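Mitogen-activated protein kinase, putative (Map kinase-like protein) (Leishmania major, PDB 3PG1) probably phosphorylates serine and threonine residues of protein substrates using ATP, as a parasite member of the MAP kinase family. Local coordinates at residues 123-136 against 221-233. Residues are numbered along the deposited sequence; the frame is centred on the assembly and turned at random.
Sequences VIHDQRIVISPQHI and GCVMAEMFNRKAL
Bends at chi2 (-57°) and chi3 (-70°) curl the side chain of R230, just past helix 214-229, toward carbonyls at the end of helix 120-125 and in the loop after it, while CG1 of I136 stands anti to its carbonyl carbon (chi1 -59°), turning CD1 to the F228 ring. Arginine suits its place because the flat guanidinium points N-H groups outward along its edges and can serve several carbonyls at once. Side-on, R230 NE gives I124 O a bond of 2.8 Å on a lone pair in the carbonyl plane, and R230 NH1 reaches the same oxygen from above that plane. End-on, R230 NH1 and R230 NH2 share I129 O, NH2 at 2.9 Å. These bonds fix the group's rotation and tie helix 120-125 to the type I turn D126-I129. Apolar I131 CD1 lies over one guanidinium face, 3.5 Å from R230 NE, without competing for its N-H groups. I136 CD1 sits 3.7 Å from the F228 ring centroid, a CH-pi contact, and a water joins I131 O to M227 O. M227's long, unbranched chain lets CG meet I124 CD1 while CB lies against I136 CG1. In the kinase's helical lobe, helix 214-229 thereby packs against helices 120-125 and 133-152, while F228 leans on A293 of helix 291-300.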
ATOM      1  N   VAL A 123       8.214  12.615  -6.095  1.00 43.86           N
ATOM      2  CA  VAL A 123       7.831  14.012  -5.851  1.00 44.36           C
ATOM      3  C   VAL A 123       8.622  14.604  -4.665  1.00 45.86           C
ATOM      4  O   VAL A 123       9.289  15.642  -4.830  1.00 47.08           O
ATOM      5  CB  VAL A 123       6.297  14.158  -5.715  1.00 46.71           C
ATOM      6  CG1 VAL A 123       5.903  15.538  -5.197  1.00 46.54           C
ATOM      7  CG2 VAL A 123       5.618  13.866  -7.044  1.00 48.04           C
ATOM      8  N   ILE A 124       8.630  13.889  -3.519  1.00 39.65           N
ATOM      9  CA  ILE A 124       9.371  14.308  -2.315  1.00 38.59           C
ATOM     10  C   ILE A 124      10.861  14.525  -2.615  1.00 45.67           C
ATOM     11  O   ILE A 124      11.440  15.501  -2.148  1.00 46.73           O
ATOM     12  CB  ILE A 124       9.166  13.341  -1.102  1.00 39.02           C
ATOM     13  CG1 ILE A 124       7.700  13.436  -0.541  1.00 36.82           C
ATOM     14  CG2 ILE A 124      10.204  13.620   0.041  1.00 37.79           C
ATOM     15  CD1 ILE A 124       7.299  12.187   0.348  1.00 35.75           C
ATOM     16  N   HIS A 125      11.469  13.615  -3.366  1.00 44.44           N
ATOM     17  CA  HIS A 125      12.898  13.682  -3.611  1.00 49.92           C
ATOM     18  C   HIS A 125      13.361  14.600  -4.731  1.00 57.12           C
ATOM     19  O   HIS A 125      14.551  14.908  -4.822  1.00 58.78           O
ATOM     20  CB  HIS A 125      13.508  12.281  -3.604  1.00 52.91           C
ATOM     21  CG  HIS A 125      13.413  11.659  -2.241  1.00 56.24           C
ATOM     22  ND1 HIS A 125      12.264  10.974  -1.826  1.00 57.18           N
ATOM     23  CD2 HIS A 125      14.282  11.721  -1.203  1.00 59.58           C
ATOM     24  CE1 HIS A 125      12.496  10.615  -0.571  1.00 56.58           C
ATOM     25  NE2 HIS A 125      13.699  11.039  -0.152  1.00 58.37           N
ATOM     26  N   ASP A 126      12.409  15.117  -5.523  1.00 53.83           N
ATOM     27  CA  ASP A 126      12.707  16.058  -6.587  1.00 55.33           C
ATOM     28  C   ASP A 126      12.800  17.460  -5.984  1.00 61.42           C
ATOM     29  O   ASP A 126      11.784  18.099  -5.728  1.00 56.96           O
ATOM     30  CB  ASP A 126      11.649  15.999  -7.708  1.00 56.70           C
ATOM     31  CG  ASP A 126      12.083  16.647  -9.025  1.00 67.59           C
ATOM     32  OD1 ASP A 126      11.329  16.534 -10.022  1.00 67.29           O
ATOM     33  OD2 ASP A 126      13.185  17.234  -9.066  1.00 72.16           O
ATOM     34  N   GLN A 127      14.045  17.929  -5.783  1.00 65.09           N
ATOM     35  CA  GLN A 127      14.429  19.256  -5.275  1.00 67.36           C
ATOM     36  C   GLN A 127      13.845  20.414  -6.108  1.00 72.10           C
ATOM     37  O   GLN A 127      13.686  21.519  -5.584  1.00 72.60           O
ATOM     38  CB  GLN A 127      15.964  19.396  -5.238  1.00 71.06           C
ATOM     39  CG  GLN A 127      16.661  18.498  -4.207  1.00 84.48           C
ATOM     40  CD  GLN A 127      18.020  19.020  -3.776  1.00107.22           C
ATOM     41  OE1 GLN A 127      18.408  18.891  -2.608  1.00103.08           O
ATOM     42  NE2 GLN A 127      18.787  19.605  -4.698  1.00 99.21           N
ATOM     43  N   ARG A 128      13.523  20.161  -7.392  1.00 68.52           N
ATOM     44  CA  ARG A 128      12.952  21.176  -8.288  1.00 69.42           C
ATOM     45  C   ARG A 128      11.459  21.380  -8.017  1.00 70.89           C
ATOM     46  O   ARG A 128      10.889  22.373  -8.477  1.00 71.32           O
ATOM     47  CB  ARG A 128      13.172  20.818  -9.775  1.00 72.49           C
ATOM     48  CG  ARG A 128      14.498  20.120 -10.127  1.00 84.58           C
ATOM     49  CD  ARG A 128      14.466  19.417 -11.486  1.00100.98           C
ATOM     50  NE  ARG A 128      13.276  18.581 -11.683  1.00112.43           N
ATOM     51  CZ  ARG A 128      12.228  18.919 -12.430  1.00129.97           C
ATOM     52  NH1 ARG A 128      12.214  20.082 -13.076  1.00120.47           N
ATOM     53  NH2 ARG A 128      11.184  18.109 -12.530  1.00116.93           N
ATOM     54  N   ILE A 129      10.821  20.431  -7.277  1.00 63.81           N
ATOM     55  CA  ILE A 129       9.399  20.477  -6.963  1.00 61.47           C
ATOM     56  C   ILE A 129       9.164  21.126  -5.598  1.00 61.39           C
ATOM     57  O   ILE A 129       9.763  20.729  -4.599  1.00 59.47           O
ATOM     58  CB  ILE A 129       8.733  19.064  -7.081  1.00 63.75           C
ATOM     59  CG1 ILE A 129       8.794  18.524  -8.541  1.00 65.92           C
ATOM     60  CG2 ILE A 129       7.284  19.058  -6.529  1.00 63.16           C
ATOM     61  CD1 ILE A 129       8.238  17.040  -8.765  1.00 66.43           C
ATOM     62  N   VAL A 130       8.287  22.127  -5.570  1.00 57.62           N
ATOM     63  CA  VAL A 130       7.861  22.795  -4.344  1.00 56.01           C
ATOM     64  C   VAL A 130       6.663  21.987  -3.813  1.00 52.71           C
ATOM     65  O   VAL A 130       5.715  21.739  -4.559  1.00 50.84           O
ATOM     66  CB  VAL A 130       7.450  24.283  -4.588  1.00 62.65           C
ATOM     67  CG1 VAL A 130       6.972  24.953  -3.294  1.00 61.38           C
ATOM     68  CG2 VAL A 130       8.579  25.088  -5.234  1.00 65.24           C
ATOM     69  N   ILE A 131       6.722  21.554  -2.545  1.00 46.23           N
ATOM     70  CA  ILE A 131       5.600  20.894  -1.902  1.00 42.77           C
ATOM     71  C   ILE A 131       5.107  21.860  -0.838  1.00 45.30           C
ATOM     72  O   ILE A 131       5.620  21.887   0.281  1.00 47.11           O
ATOM     73  CB  ILE A 131       5.817  19.443  -1.367  1.00 43.19           C
ATOM     74  CG1 ILE A 131       6.588  18.568  -2.378  1.00 44.06           C
ATOM     75  CG2 ILE A 131       4.429  18.847  -1.052  1.00 40.74           C
ATOM     76  CD1 ILE A 131       6.927  17.122  -1.867  1.00 46.48           C
ATOM     77  N   SER A 132       4.140  22.668  -1.203  1.00 40.18           N
ATOM     78  CA  SER A 132       3.589  23.696  -0.327  1.00 39.90           C
ATOM     79  C   SER A 132       2.710  23.112   0.808  1.00 43.54           C
ATOM     80  O   SER A 132       2.234  21.981   0.676  1.00 40.42           O
ATOM     81  CB  SER A 132       2.796  24.700  -1.164  1.00 42.44           C
ATOM     82  OG  SER A 132       1.482  24.222  -1.416  1.00 45.06           O
ATOM     83  N   PRO A 133       2.454  23.874   1.912  1.00 43.59           N
ATOM     84  CA  PRO A 133       1.534  23.366   2.952  1.00 41.46           C
ATOM     85  C   PRO A 133       0.139  23.058   2.377  1.00 41.48           C
ATOM     86  O   PRO A 133      -0.497  22.132   2.855  1.00 37.94           O
ATOM     87  CB  PRO A 133       1.452  24.502   3.983  1.00 44.82           C
ATOM     88  CG  PRO A 133       2.547  25.461   3.646  1.00 51.49           C
ATOM     89  CD  PRO A 133       2.930  25.251   2.215  1.00 47.85           C
ATOM     90  N   GLN A 134      -0.321  23.792   1.339  1.00 38.05           N
ATOM     91  CA  GLN A 134      -1.627  23.506   0.711  1.00 37.15           C
ATOM     92  C   GLN A 134      -1.585  22.138   0.008  1.00 39.75           C
ATOM     93  O   GLN A 134      -2.554  21.389   0.085  1.00 37.62           O
ATOM     94  CB  GLN A 134      -2.055  24.622  -0.282  1.00 39.17           C
ATOM     95  CG  GLN A 134      -2.424  25.948   0.400  1.00 58.81           C
ATOM     96  CD  GLN A 134      -1.253  26.794   0.919  1.00 78.68           C
ATOM     97  OE1 GLN A 134      -0.062  26.566   0.618  1.00 63.67           O
ATOM     98  NE2 GLN A 134      -1.576  27.803   1.724  1.00 75.85           N
ATOM     99  N   HIS A 135      -0.457  21.813  -0.653  1.00 38.05           N
ATOM    100  CA  HIS A 135      -0.294  20.531  -1.347  1.00 38.57           C
ATOM    101  C   HIS A 135      -0.286  19.421  -0.315  1.00 36.75           C
ATOM    102  O   HIS A 135      -0.900  18.373  -0.535  1.00 35.74           O
ATOM    103  CB  HIS A 135       1.031  20.470  -2.143  1.00 41.53           C
ATOM    104  CG  HIS A 135       1.069  21.297  -3.381  1.00 48.81           C
ATOM    105  ND1 HIS A 135       2.178  22.084  -3.688  1.00 53.41           N
ATOM    106  CD2 HIS A 135       0.136  21.458  -4.346  1.00 52.07           C
ATOM    107  CE1 HIS A 135       1.889  22.678  -4.828  1.00 54.46           C
ATOM    108  NE2 HIS A 135       0.669  22.334  -5.265  1.00 54.37           N
ATOM    109  N   ILE A 136       0.418  19.639   0.818  1.00 33.53           N
ATOM    110  CA  ILE A 136       0.513  18.608   1.893  1.00 29.94           C
ATOM    111  C   ILE A 136      -0.864  18.287   2.460  1.00 30.76           C
ATOM    112  O   ILE A 136      -1.158  17.116   2.717  1.00 30.14           O
ATOM    113  CB  ILE A 136       1.540  18.967   3.012  1.00 31.37           C
ATOM    114  CG1 ILE A 136       2.956  19.155   2.398  1.00 31.48           C
ATOM    115  CG2 ILE A 136       1.564  17.877   4.162  1.00 29.65           C
ATOM    116  CD1 ILE A 136       4.027  19.820   3.303  1.00 34.97           C
ATOM    117  N   GLY A 221       1.598   9.210   9.247  1.00 22.19           N
ATOM    118  CA  GLY A 221       2.246  10.273  10.019  1.00 22.49           C
ATOM    119  C   GLY A 221       3.693  10.453   9.568  1.00 26.12           C
ATOM    120  O   GLY A 221       4.166  11.580   9.457  1.00 23.69           O
ATOM    121  N   CYS A 222       4.393   9.335   9.283  1.00 23.29           N
ATOM    122  CA  CYS A 222       5.773   9.370   8.767  1.00 25.12           C
ATOM    123  C   CYS A 222       5.771  10.058   7.407  1.00 29.20           C
ATOM    124  O   CYS A 222       6.617  10.890   7.155  1.00 27.32           O
ATOM    125  CB  CYS A 222       6.347   7.958   8.662  1.00 24.91           C
ATOM    126  SG  CYS A 222       6.728   7.212  10.268  1.00 26.82           S
ATOM    127  N   VAL A 223       4.806   9.709   6.541  1.00 28.68           N
ATOM    128  CA  VAL A 223       4.689  10.313   5.201  1.00 28.79           C
ATOM    129  C   VAL A 223       4.419  11.815   5.311  1.00 31.55           C
ATOM    130  O   VAL A 223       5.088  12.603   4.644  1.00 30.38           O
ATOM    131  CB  VAL A 223       3.643   9.575   4.323  1.00 31.52           C
ATOM    132  CG1 VAL A 223       3.318  10.373   3.033  1.00 30.68           C
ATOM    133  CG2 VAL A 223       4.140   8.169   3.974  1.00 31.24           C
ATOM    134  N   MET A 224       3.509  12.205   6.220  1.00 28.32           N
ATOM    135  CA  MET A 224       3.157  13.620   6.439  1.00 25.97           C
ATOM    136  C   MET A 224       4.417  14.435   6.826  1.00 30.31           C
ATOM    137  O   MET A 224       4.711  15.426   6.173  1.00 28.36           O
ATOM    138  CB  MET A 224       2.085  13.741   7.523  1.00 26.05           C
ATOM    139  CG  MET A 224       1.579  15.159   7.664  1.00 26.97           C
ATOM    140  SD  MET A 224       0.033  15.270   8.552  1.00 27.97           S
ATOM    141  CE  MET A 224      -0.026  17.085   8.806  1.00 25.30           C
ATOM    142  N   ALA A 225       5.149  14.010   7.871  1.00 28.85           N
ATOM    143  CA  ALA A 225       6.402  14.690   8.311  1.00 31.05           C
ATOM    144  C   ALA A 225       7.436  14.757   7.178  1.00 32.51           C
ATOM    145  O   ALA A 225       8.123  15.777   6.986  1.00 32.97           O
ATOM    146  CB  ALA A 225       6.995  13.958   9.522  1.00 30.99           C
ATOM    147  N   GLU A 226       7.492  13.702   6.373  1.00 28.89           N
ATOM    148  CA  GLU A 226       8.440  13.629   5.276  1.00 31.32           C
ATOM    149  C   GLU A 226       8.125  14.642   4.183  1.00 36.19           C
ATOM    150  O   GLU A 226       9.045  15.153   3.555  1.00 35.83           O
ATOM    151  CB  GLU A 226       8.492  12.219   4.694  1.00 32.44           C
ATOM    152  CG  GLU A 226       9.637  12.027   3.690  1.00 36.12           C
ATOM    153  CD  GLU A 226       9.845  10.592   3.250  1.00 43.91           C
ATOM    154  OE1 GLU A 226       9.423   9.655   3.970  1.00 36.92           O
ATOM    155  OE2 GLU A 226      10.400  10.404   2.152  1.00 37.74           O
ATOM    156  N   MET A 227       6.838  14.938   3.950  1.00 31.11           N
ATOM    157  CA  MET A 227       6.506  15.920   2.914  1.00 31.73           C
ATOM    158  C   MET A 227       6.925  17.313   3.368  1.00 36.63           C
ATOM    159  O   MET A 227       7.241  18.146   2.527  1.00 38.02           O
ATOM    160  CB  MET A 227       4.996  15.888   2.590  1.00 32.47           C
ATOM    161  CG  MET A 227       4.622  14.771   1.632  1.00 35.08           C
ATOM    162  SD  MET A 227       2.929  14.886   1.001  1.00 37.16           S
ATOM    163  CE  MET A 227       2.080  14.335   2.379  1.00 30.54           C
ATOM    164  N   PHE A 228       6.868  17.591   4.684  1.00 32.56           N
ATOM    165  CA  PHE A 228       7.305  18.897   5.199  1.00 32.75           C
ATOM    166  C   PHE A 228       8.840  18.984   5.147  1.00 39.46           C
ATOM    167  O   PHE A 228       9.401  19.978   4.669  1.00 37.70           O
ATOM    168  CB  PHE A 228       6.859  19.108   6.654  1.00 32.50           C
ATOM    169  CG  PHE A 228       5.422  19.530   6.832  1.00 32.31           C
ATOM    170  CD1 PHE A 228       5.040  20.855   6.631  1.00 33.52           C
ATOM    171  CD2 PHE A 228       4.448  18.599   7.214  1.00 29.90           C
ATOM    172  CE1 PHE A 228       3.699  21.238   6.751  1.00 33.12           C
ATOM    173  CE2 PHE A 228       3.111  18.984   7.362  1.00 31.03           C
ATOM    174  CZ  PHE A 228       2.747  20.309   7.152  1.00 30.71           C
ATOM    175  N   ASN A 229       9.503  17.940   5.674  1.00 38.10           N
ATOM    176  CA  ASN A 229      10.958  17.858   5.794  1.00 38.09           C
ATOM    177  C   ASN A 229      11.711  17.559   4.517  1.00 42.87           C
ATOM    178  O   ASN A 229      12.894  17.910   4.431  1.00 42.64           O
ATOM    179  CB  ASN A 229      11.352  16.884   6.915  1.00 37.78           C
ATOM    180  CG  ASN A 229      10.941  17.366   8.291  1.00 47.79           C
ATOM    181  OD1 ASN A 229      10.440  18.472   8.447  1.00 36.54           O
ATOM    182  ND2 ASN A 229      11.076  16.526   9.319  1.00 38.48           N
ATOM    183  N   ARG A 230      11.062  16.886   3.542  1.00 38.33           N
ATOM    184  CA  ARG A 230      11.670  16.470   2.263  1.00 40.42           C
ATOM    185  C   ARG A 230      12.751  15.403   2.532  1.00 45.69           C
ATOM    186  O   ARG A 230      13.637  15.189   1.718  1.00 45.32           O
ATOM    187  CB  ARG A 230      12.223  17.677   1.437  1.00 43.15           C
ATOM    188  CG  ARG A 230      11.165  18.742   1.132  1.00 48.95           C
ATOM    189  CD  ARG A 230       9.957  18.181   0.388  1.00 43.37           C
ATOM    190  NE  ARG A 230      10.274  17.796  -0.996  1.00 48.62           N
ATOM    191  CZ  ARG A 230      10.229  18.618  -2.042  1.00 55.28           C
ATOM    192  NH1 ARG A 230      10.499  18.169  -3.254  1.00 47.36           N
ATOM    193  NH2 ARG A 230       9.922  19.897  -1.877  1.00 42.66           N
ATOM    194  N   LYS A 231      12.637  14.718   3.686  1.00 41.05           N
ATOM    195  CA  LYS A 231      13.572  13.698   4.149  1.00 39.74           C
ATOM    196  C   LYS A 231      12.795  12.798   5.098  1.00 39.16           C
ATOM    197  O   LYS A 231      11.997  13.313   5.897  1.00 37.04           O
ATOM    198  CB  LYS A 231      14.748  14.380   4.866  1.00 44.03           C
ATOM    199  CG  LYS A 231      15.867  13.448   5.291  1.00 57.21           C
ATOM    200  CD  LYS A 231      17.188  14.200   5.490  1.00 73.67           C
ATOM    201  CE  LYS A 231      17.309  14.970   6.786  1.00 86.12           C
ATOM    202  NZ  LYS A 231      18.655  15.601   6.910  1.00 98.06           N
ATOM    203  N   ALA A 232      13.003  11.467   5.017  1.00 34.89           N
ATOM    204  CA  ALA A 232      12.271  10.555   5.913  1.00 33.68           C
ATOM    205  C   ALA A 232      12.595  10.879   7.361  1.00 36.33           C
ATOM    206  O   ALA A 232      13.696  11.345   7.683  1.00 36.33           O
ATOM    207  CB  ALA A 232      12.542   9.090   5.580  1.00 33.67           C
ATOM    208  N   LEU A 233      11.599  10.732   8.194  1.00 31.84           N
ATOM    209  CA  LEU A 233      11.639  11.080   9.600  1.00 31.77           C
ATOM    210  C   LEU A 233      12.517  10.163  10.462  1.00 32.62           C
ATOM    211  O   LEU A 233      13.258  10.662  11.289  1.00 32.70           O
ATOM    212  CB  LEU A 233      10.183  11.084  10.137  1.00 31.04           C
ATOM    213  CG  LEU A 233       9.989  11.539  11.559  1.00 35.99           C
ATOM    214  CD1 LEU A 233      10.607  12.903  11.764  1.00 37.92           C
ATOM    215  CD2 LEU A 233       8.503  11.566  11.909  1.00 34.60           C
TER
HETATM  216  O   HOH W   1       7.479  20.887   2.095  1.00 35.51           O